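Amidohydrolase 2 (Bifidobacterium longum subsp. infantis, PDB 6UVZ) probably acts as a hydrolase, as a member of the metallo-dependent hydrolase superfamily. Local coordinates at residues Y36-L41 with N219-V223. Residue numbers count along the deposited sequence, not the author numbering.
Sequences YTVDDL and NWPVV
Y36 and T37 run extended (phi/psi -117/128 and -117/166) into the first turn of a helix that begins at V38. The chain of 219-223 passes nearby as an irregular loop, with Y36 CA 7.7 Å from P221 CA and L41 CA 7.6 Å from W220 CA. The peptide between W220 and P221 is cis, and the CA-to-CB bonds of both residues point toward 36-41. Y36, with chi1 m, lays one ring face over the proline: P221 CG sits 3.6 Å from the ring centroid, nearly on the normal, a CH-pi contact. The same tyrosine turns its edge to the face of W220 in an offset edge-to-face pair, with 5.5 Å between the centroids of the tyrosine ring and the indole six-membered ring and planes at 89°. T37 is the N-cap. Its N donates to D40 OD2 (3.1 Å) and its OG1 weakly accepts from D40 N (3.5 Å), making a capping box, while T37 O approaches W220 CH2 at 3.5 Å. D40 adds its CB, 3.7 Å from W220 CH2. One turn into the helix, L41 (chi1 t, chi2 p) places CD1 over the indole, 3.9 Å from the five-membered ring centroid. W220, chi1 t, is thus inserted between the tyrosine and the leucine, and the contact is made mainly by packing of rings and apolar groups. In this TIM-barrel fold, it joins the start of helix 38-47, which follows strand 7-13, to the loop after the eighth strand, 214-216; F229 of helix 229-239 also meets W220 and L41, and F13 of strand 7-13 touches L41.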
loop_
_atom_site.group_PDB
_atom_site.type_symbol
_atom_site.label_atom_id
_atom_site.label_comp_id
_atom_site.label_asym_id
_atom_site.label_seq_id
_atom_site.Cartn_x
_atom_site.Cartn_y
_atom_site.Cartn_z
ATOM N N TYR A 36 13.205 -11.312 -6.588
ATOM C CA TYR A 36 12.688 -11.261 -5.228
ATOM C C TYR A 36 11.457 -12.148 -5.131
ATOM O O TYR A 36 10.525 -12.013 -5.931
ATOM C CB TYR A 36 12.339 -9.827 -4.820
ATOM C CG TYR A 36 13.526 -8.892 -4.761
ATOM C CD1 TYR A 36 13.895 -8.137 -5.867
ATOM C CD2 TYR A 36 14.276 -8.764 -3.599
ATOM C CE1 TYR A 36 14.980 -7.280 -5.817
ATOM C CE2 TYR A 36 15.361 -7.910 -3.540
ATOM C CZ TYR A 36 15.708 -7.171 -4.651
ATOM O OH TYR A 36 16.788 -6.320 -4.596
ATOM N N THR A 37 11.457 -13.052 -4.156
ATOM C CA THR A 37 10.351 -13.969 -3.934
ATOM C C THR A 37 9.737 -13.720 -2.562
ATOM O O THR A 37 10.308 -13.030 -1.712
ATOM C CB THR A 37 10.807 -15.430 -4.049
ATOM O OG1 THR A 37 11.775 -15.715 -3.032
ATOM C CG2 THR A 37 11.423 -15.688 -5.417
ATOM N N VAL A 38 8.552 -14.296 -2.355
ATOM C CA VAL A 38 7.880 -14.169 -1.067
ATOM C C VAL A 38 8.672 -14.880 0.025
ATOM O O VAL A 38 8.628 -14.479 1.195
ATOM C CB VAL A 38 6.436 -14.699 -1.172
ATOM C CG1 VAL A 38 6.427 -16.166 -1.577
ATOM C CG2 VAL A 38 5.685 -14.490 0.135
ATOM N N ASP A 39 9.419 -15.929 -0.333
ATOM C CA ASP A 39 10.250 -16.616 0.649
ATOM C C ASP A 39 11.377 -15.727 1.154
ATOM O O ASP A 39 11.785 -15.845 2.316
ATOM C CB ASP A 39 10.818 -17.903 0.049
ATOM C CG ASP A 39 9.739 -18.912 -0.294
ATOM O OD1 ASP A 39 8.557 -18.648 0.009
ATOM O OD2 ASP A 39 10.076 -19.971 -0.866
ATOM N N ASP A 40 11.893 -14.835 0.304
ATOM C CA ASP A 40 12.928 -13.907 0.747
ATOM C C ASP A 40 12.387 -12.940 1.792
ATOM O O ASP A 40 13.097 -12.577 2.738
ATOM C CB ASP A 40 13.497 -13.145 -0.449
ATOM C CG ASP A 40 14.190 -14.055 -1.445
ATOM O OD1 ASP A 40 14.840 -15.029 -1.010
ATOM O OD2 ASP A 40 14.082 -13.797 -2.663
ATOM N N LEU A 41 11.133 -12.509 1.637
ATOM C CA LEU A 41 10.517 -11.651 2.642
ATOM C C LEU A 41 10.219 -12.420 3.923
ATOM O O LEU A 41 10.318 -11.857 5.019
ATOM C CB LEU A 41 9.238 -11.026 2.085
ATOM C CG LEU A 41 8.486 -10.060 3.003
ATOM C CD1 LEU A 41 9.347 -8.850 3.327
ATOM C CD2 LEU A 41 7.172 -9.632 2.371
ATOM N N ASN A 219 7.137 -1.896 2.421
ATOM C CA ASN A 219 7.541 -1.453 1.085
ATOM C C ASN A 219 8.736 -2.257 0.573
ATOM O O ASN A 219 9.561 -1.754 -0.193
ATOM C CB ASN A 219 7.844 0.049 1.058
ATOM C CG ASN A 219 7.735 0.643 -0.332
ATOM O OD1 ASN A 219 7.102 0.070 -1.218
ATOM N ND2 ASN A 219 8.352 1.803 -0.529
ATOM N N TRP A 220 8.828 -3.513 1.001
ATOM C CA TRP A 220 9.921 -4.377 0.585
ATOM C C TRP A 220 9.725 -4.802 -0.870
ATOM O O TRP A 220 8.592 -5.043 -1.298
ATOM C CB TRP A 220 9.981 -5.604 1.499
ATOM C CG TRP A 220 11.120 -6.535 1.237
ATOM C CD1 TRP A 220 12.371 -6.471 1.774
ATOM C CD2 TRP A 220 11.110 -7.681 0.378
ATOM N NE1 TRP A 220 13.143 -7.504 1.300
ATOM C CE2 TRP A 220 12.392 -8.261 0.441
ATOM C CE3 TRP A 220 10.141 -8.271 -0.440
ATOM C CZ2 TRP A 220 12.731 -9.402 -0.282
ATOM C CZ3 TRP A 220 10.481 -9.405 -1.158
ATOM C CH2 TRP A 220 11.765 -9.958 -1.074
ATOM N N PRO A 221 10.806 -4.904 -1.662
ATOM C CA PRO A 221 12.203 -4.646 -1.298
ATOM C C PRO A 221 12.680 -3.233 -1.628
ATOM O O PRO A 221 13.883 -2.976 -1.591
ATOM C CB PRO A 221 12.959 -5.671 -2.138
ATOM C CG PRO A 221 12.155 -5.741 -3.396
ATOM C CD PRO A 221 10.707 -5.507 -3.004
ATOM N N VAL A 222 11.747 -2.333 -1.952
ATOM C CA VAL A 222 12.121 -0.958 -2.262
ATOM C C VAL A 222 12.705 -0.251 -1.045
ATOM O O VAL A 222 13.480 0.702 -1.196
ATOM C CB VAL A 222 10.904 -0.193 -2.820
ATOM C CG1 VAL A 222 11.316 1.176 -3.343
ATOM C CG2 VAL A 222 10.232 -1.001 -3.917
ATOM N N VAL A 223 12.367 -0.707 0.164
ATOM C CA VAL A 223 12.903 -0.103 1.378
ATOM C C VAL A 223 14.415 -0.271 1.466
ATOM O O VAL A 223 15.083 0.495 2.167
ATOM C CB VAL A 223 12.201 -0.702 2.618
ATOM C CG1 VAL A 223 12.626 -2.148 2.833
ATOM C CG2 VAL A 223 12.469 0.142 3.858
#